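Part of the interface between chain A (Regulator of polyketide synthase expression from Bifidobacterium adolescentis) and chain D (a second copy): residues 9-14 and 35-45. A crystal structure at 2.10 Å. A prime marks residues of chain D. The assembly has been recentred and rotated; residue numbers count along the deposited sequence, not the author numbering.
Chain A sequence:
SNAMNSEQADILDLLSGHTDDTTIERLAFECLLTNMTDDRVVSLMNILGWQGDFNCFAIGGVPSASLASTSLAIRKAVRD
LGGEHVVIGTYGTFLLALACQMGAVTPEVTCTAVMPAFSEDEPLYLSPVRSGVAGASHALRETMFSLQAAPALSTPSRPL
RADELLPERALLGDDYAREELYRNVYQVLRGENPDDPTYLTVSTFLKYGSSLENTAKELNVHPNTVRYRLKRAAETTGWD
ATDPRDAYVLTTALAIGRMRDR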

ATOM      1  N   ALA A   9     -15.844  -1.780  -6.834  1.00 61.76           N
ATOM      2  CA  ALA A   9     -16.461  -3.045  -7.209  1.00 62.69           C
ATOM      3  C   ALA A   9     -16.295  -4.076  -6.104  1.00 60.35           C
ATOM      4  O   ALA A   9     -15.185  -4.430  -5.749  1.00 60.25           O
ATOM      5  N   ASP A  10     -17.406  -4.545  -5.561  1.00 51.75           N
ATOM      6  CA  ASP A  10     -17.380  -5.559  -4.519  1.00 47.37           C
ATOM      7  C   ASP A  10     -17.269  -6.972  -5.089  1.00 42.07           C
ATOM      8  O   ASP A  10     -17.267  -7.165  -6.292  1.00 38.60           O
ATOM      9  N   ILE A  11     -17.172  -7.957  -4.213  1.00 37.15           N
ATOM     10  CA  ILE A  11     -16.990  -9.330  -4.647  1.00 34.99           C
ATOM     11  C   ILE A  11     -18.136  -9.798  -5.532  1.00 35.22           C
ATOM     12  O   ILE A  11     -17.922 -10.573  -6.440  1.00 33.06           O
ATOM     13  N   LEU A  12     -19.352  -9.365  -5.244  1.00 29.74           N
ATOM     14  CA  LEU A  12     -20.477  -9.741  -6.080  1.00 32.87           C
ATOM     15  C   LEU A  12     -20.375  -9.140  -7.491  1.00 38.81           C
ATOM     16  O   LEU A  12     -20.701  -9.790  -8.464  1.00 37.56           O
ATOM     17  N   ASP A  13     -19.900  -7.907  -7.589  1.00 38.71           N
ATOM     18  CA  ASP A  13     -19.669  -7.275  -8.871  1.00 43.55           C
ATOM     19  C   ASP A  13     -18.625  -8.059  -9.657  1.00 44.01           C
ATOM     20  O   ASP A  13     -18.779  -8.276 -10.846  1.00 49.66           O
ATOM     21  N   LEU A  14     -17.571  -8.496  -8.981  1.00 38.59           N
ATOM     22  CA  LEU A  14     -16.511  -9.250  -9.631  1.00 40.19           C
ATOM     23  C   LEU A  14     -17.025 -10.572 -10.174  1.00 43.00           C
ATOM     24  O   LEU A  14     -16.648 -10.998 -11.251  1.00 43.86           O
TER
ATOM     25  N   ASN D  35     -20.594  -7.136   5.881  1.00 31.76           N
ATOM     26  CA  ASN D  35     -21.661  -6.158   5.946  1.00 28.73           C
ATOM     27  C   ASN D  35     -22.329  -5.806   4.629  1.00 34.74           C
ATOM     28  O   ASN D  35     -22.699  -4.667   4.416  1.00 32.00           O
HETATM   29  N   MSE D  36     -22.477  -6.778   3.745  1.00 30.85           N
HETATM   30  CA  MSE D  36     -23.203  -6.540   2.522  1.00 32.98           C
HETATM   31  C   MSE D  36     -24.597  -7.106   2.716  1.00 32.15           C
HETATM   32  O   MSE D  36     -24.772  -8.297   2.837  1.00 31.71           O
ATOM     33  N   THR D  37     -25.586  -6.227   2.762  1.00 33.83           N
ATOM     34  CA  THR D  37     -26.965  -6.623   3.011  1.00 33.37           C
ATOM     35  C   THR D  37     -27.974  -6.236   1.926  1.00 40.19           C
ATOM     36  O   THR D  37     -29.173  -6.273   2.145  1.00 36.25           O
ATOM     37  N   ASP D  38     -27.469  -5.873   0.759  1.00 36.00           N
ATOM     38  CA  ASP D  38     -28.288  -5.444  -0.368  1.00 36.12           C
ATOM     39  C   ASP D  38     -28.995  -6.605  -1.049  1.00 38.04           C
ATOM     40  O   ASP D  38     -28.765  -7.755  -0.726  1.00 39.66           O
ATOM     41  N   ASP D  39     -29.900  -6.285  -1.962  1.00 40.68           N
ATOM     42  CA  ASP D  39     -30.736  -7.299  -2.612  1.00 44.94           C
ATOM     43  C   ASP D  39     -30.024  -8.500  -3.245  1.00 37.96           C
ATOM     44  O   ASP D  39     -30.581  -9.602  -3.298  1.00 36.70           O
ATOM     45  N   ARG D  40     -28.820  -8.293  -3.756  1.00 36.99           N
ATOM     46  CA  ARG D  40     -28.040  -9.416  -4.281  1.00 34.27           C
ATOM     47  C   ARG D  40     -27.793 -10.459  -3.176  1.00 27.80           C
ATOM     48  O   ARG D  40     -27.851 -11.660  -3.417  1.00 35.66           O
ATOM     49  N   VAL D  41     -27.544  -9.989  -1.961  1.00 34.12           N
ATOM     50  CA  VAL D  41     -27.295 -10.876  -0.826  1.00 32.59           C
ATOM     51  C   VAL D  41     -28.595 -11.556  -0.377  1.00 34.84           C
ATOM     52  O   VAL D  41     -28.620 -12.757  -0.098  1.00 33.20           O
ATOM     53  N   VAL D  42     -29.676 -10.786  -0.325  1.00 37.53           N
ATOM     54  CA  VAL D  42     -30.985 -11.342  -0.013  1.00 40.06           C
ATOM     55  C   VAL D  42     -31.290 -12.474  -0.981  1.00 41.06           C
ATOM     56  O   VAL D  42     -31.756 -13.541  -0.588  1.00 42.81           O
ATOM     57  N   SER D  43     -30.989 -12.247  -2.254  1.00 37.61           N
ATOM     58  CA  SER D  43     -31.264 -13.243  -3.272  1.00 38.62           C
ATOM     59  C   SER D  43     -30.419 -14.500  -3.073  1.00 40.59           C
ATOM     60  O   SER D  43     -30.915 -15.617  -3.240  1.00 37.40           O
ATOM     61  N   LEU D  44     -29.152 -14.330  -2.701  1.00 40.62           N
ATOM     62  CA  LEU D  44     -28.327 -15.486  -2.344  1.00 42.42           C
ATOM     63  C   LEU D  44     -28.989 -16.273  -1.229  1.00 40.47           C
ATOM     64  O   LEU D  44     -29.096 -17.503  -1.290  1.00 38.41           O
HETATM   65  N   MSE D  45     -29.402 -15.554  -0.189  1.00 37.49           N
HETATM   66  CA  MSE D  45     -30.016 -16.190   0.972  1.00 35.65           C
HETATM   67  C   MSE D  45     -31.313 -16.899   0.580  1.00 37.91           C
HETATM   68  O   MSE D  45     -31.569 -18.017   1.029  1.00 39.05           O
TER

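Two helix N-termini from two copies of the protein meet in a small mixed contact, burying 317 Å² in all, in which an arginine clamped between aspartates of both chains lies beside an apolar patch centred on Leu12. Asp10, at the N-cap of its helix, points toward chain D with chi1 p and does two jobs. Asp10 OD1 accepts from Asp13 N at 2.9 Å, the capping bond, while the Asp10 carboxylate forms a two-pronged salt bridge with the guanidinium of Arg40′: Arg40′ NH2 donates to Asp10 OD2 at 2.7 Å, nearly straight at 172°, and Arg40′ NH1 donates to Asp10 OD1 at 3.0 Å. Asp10 OD2 lies at the edge of the guanidinium, near its plane; the bond to OD1 is longer and more bent, at 149°.

Arg40′ reaches across in an m, t, m conformation (chi1 to chi3), held from its own chain by Asp38′, the N-cap of the other helix. Asp38′ (chi1 p) caps Arg40′ N through OD1 at 2.8 Å; the same OD1 accepts from Arg40′ NE at 2.9 Å, and Asp38′ OD2 from Arg40′ NH2 at 2.8 Å. NH2 is thus shared by an aspartate of each chain. Asp13 adds a longer salt bridge, Asp13 OD1 to Arg40′ NH1 at 3.4 Å; its CA-to-CB bond points sideways, but with chi1 m the carboxylate comes nearer. Water 1 links the same two groups, donating to Asp13 OD1 at 2.7 Å and accepting from Arg40′ NH1 at 3.2 Å. On its own chain, Asp13 OD2 accepts from Asp10 N at 3.1 Å, so Asp10 and Asp13 brace each other.

Leu12 points toward chain D in the m, t rotamer and has the largest area covered by the other stretch, 93 Å². Leu12 CB lies over one face of the guanidinium, 3.3 Å from Arg40′ NH1, while Asp10 OD2 lies at the edge. Farther out, Leu12 CD1 packs 3.6 Å from Met36′ CE and 4.0 Å from Val41′ CG2, and Leu12 CD2 comes within 4.4 Å of Leu44′ CD1. Met36′, a selenomethionine in m, t, p, points toward chain A; Met36′ SE lies 3.9 Å from Ile11 CG1, and Met36′ CE is 3.7 Å from Asp10 OD2, so its end borders both the apolar patch and the salt bridge. Ile11 (p, t) starts sideways, yet its end turns nearer to meet the selenium.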

ATOM      1  CB  ALA A   9     -15.867  -3.563  -8.494  1.00 51.03           C
ATOM      2  CB  ASP A  10     -18.555  -5.412  -3.558  1.00 36.71           C
ATOM      3  CG  ASP A  10     -19.881  -5.515  -4.242  1.00 38.98           C
ATOM      4  OD1 ASP A  10     -20.013  -6.339  -5.157  1.00 36.42           O
ATOM      5  OD2 ASP A  10     -20.791  -4.774  -3.851  1.00 37.09           O
ATOM      6  CB  ILE A  11     -16.817 -10.304  -3.471  1.00 39.23           C
ATOM      7  CG1 ILE A  11     -17.819  -9.996  -2.364  1.00 39.97           C
ATOM      8  CG2 ILE A  11     -15.412 -10.241  -2.933  1.00 42.07           C
ATOM      9  CD1 ILE A  11     -17.980 -11.101  -1.394  1.00 47.77           C
ATOM     10  CB  LEU A  12     -21.802  -9.411  -5.406  1.00 32.17           C
ATOM     11  CG  LEU A  12     -22.114 -10.276  -4.186  1.00 35.60           C
ATOM     12  CD1 LEU A  12     -23.406  -9.853  -3.562  1.00 31.73           C
ATOM     13  CD2 LEU A  12     -22.143 -11.738  -4.537  1.00 31.27           C
ATOM     14  CB  ASP A  13     -19.199  -5.839  -8.681  1.00 44.38           C
ATOM     15  CG  ASP A  13     -20.285  -4.936  -8.176  1.00 44.75           C
ATOM     16  OD1 ASP A  13     -21.407  -5.009  -8.696  1.00 46.57           O
ATOM     17  OD2 ASP A  13     -20.016  -4.141  -7.265  1.00 45.44           O
ATOM     18  CB  LEU A  14     -15.352  -9.497  -8.670  1.00 37.13           C
ATOM     19  CG  LEU A  14     -14.508  -8.284  -8.284  1.00 41.75           C
ATOM     20  CD1 LEU A  14     -13.558  -8.631  -7.175  1.00 37.94           C
ATOM     21  CD2 LEU A  14     -13.759  -7.733  -9.477  1.00 43.70           C
TER
ATOM     22  CB  ASN D  35     -21.117  -4.882   6.583  1.00 34.79           C
ATOM     23  CG  ASN D  35     -22.137  -4.158   7.435  1.00 44.38           C
ATOM     24  OD1 ASN D  35     -23.321  -4.451   7.414  1.00 40.88           O
ATOM     25  ND2 ASN D  35     -21.666  -3.189   8.184  1.00 50.38           N
HETATM   26  CB  MSE D  36     -22.500  -7.211   1.349  1.00 30.80           C
HETATM   27  CG  MSE D  36     -21.080  -6.744   1.150  1.00 36.04           C
HETATM   28 SE   MSE D  36     -20.103  -7.742  -0.177  0.75 39.13          SE
HETATM   29  CE  MSE D  36     -21.389  -7.643  -1.591  1.00 34.47           C
ATOM     30  CB  THR D  37     -27.421  -6.125   4.375  1.00 33.93           C
ATOM     31  OG1 THR D  37     -27.400  -4.700   4.386  1.00 35.09           O
ATOM     32  CG2 THR D  37     -26.481  -6.632   5.438  1.00 29.92           C
ATOM     33  CB  ASP D  38     -27.462  -4.655  -1.375  1.00 35.75           C
ATOM     34  CG  ASP D  38     -26.585  -5.538  -2.216  1.00 33.37           C
ATOM     35  OD1 ASP D  38     -27.086  -6.137  -3.174  1.00 33.01           O
ATOM     36  OD2 ASP D  38     -25.394  -5.637  -1.903  1.00 40.17           O
ATOM     37  CB  ASP D  39     -31.624  -6.638  -3.661  1.00 63.22           C
ATOM     38  CG  ASP D  39     -33.058  -6.529  -3.211  1.00 77.11           C
ATOM     39  OD1 ASP D  39     -33.357  -5.647  -2.375  1.00 75.95           O
ATOM     40  OD2 ASP D  39     -33.879  -7.339  -3.692  1.00 84.02           O
ATOM     41  CB  ARG D  40     -26.716  -8.918  -4.865  1.00 37.35           C
ATOM     42  CG  ARG D  40     -26.871  -7.961  -6.047  1.00 39.48           C
ATOM     43  CD  ARG D  40     -25.564  -7.245  -6.345  1.00 38.16           C
ATOM     44  NE  ARG D  40     -25.039  -6.595  -5.150  1.00 39.18           N
ATOM     45  CZ  ARG D  40     -23.785  -6.175  -5.014  1.00 39.24           C
ATOM     46  NH1 ARG D  40     -22.920  -6.326  -6.008  1.00 39.30           N
ATOM     47  NH2 ARG D  40     -23.394  -5.601  -3.886  1.00 34.26           N
ATOM     48  CB  VAL D  41     -26.669 -10.100   0.341  1.00 29.59           C
ATOM     49  CG1 VAL D  41     -26.395 -11.024   1.541  1.00 33.48           C
ATOM     50  CG2 VAL D  41     -25.398  -9.411  -0.114  1.00 25.16           C
ATOM     51  CB  VAL D  42     -32.079 -10.268  -0.121  1.00 42.38           C
ATOM     52  CG1 VAL D  42     -33.462 -10.887   0.028  1.00 38.29           C
ATOM     53  CG2 VAL D  42     -31.845  -9.190   0.921  1.00 40.24           C
ATOM     54  CB  SER D  43     -31.077 -12.648  -4.671  1.00 46.04           C
ATOM     55  OG  SER D  43     -30.956 -13.673  -5.636  1.00 53.71           O
ATOM     56  CB  LEU D  44     -26.943 -15.061  -1.863  1.00 41.93           C
ATOM     57  CG  LEU D  44     -25.843 -14.765  -2.866  1.00 47.37           C
ATOM     58  CD1 LEU D  44     -24.582 -14.418  -2.080  1.00 47.86           C
ATOM     59  CD2 LEU D  44     -25.600 -15.960  -3.772  1.00 48.34           C
HETATM   60  CB  MSE D  45     -30.249 -15.169   2.086  1.00 31.99           C
HETATM   61  CG  MSE D  45     -28.954 -14.631   2.711  1.00 40.75           C
HETATM   62 SE   MSE D  45     -27.990 -16.008   3.725  0.81 41.92          SE
HETATM   63  CE  MSE D  45     -28.984 -15.894   5.401  1.00 36.41           C
TER
HETATM   64  O   HOH W   1     -23.350  -6.867  -9.110  1.00 42.53           O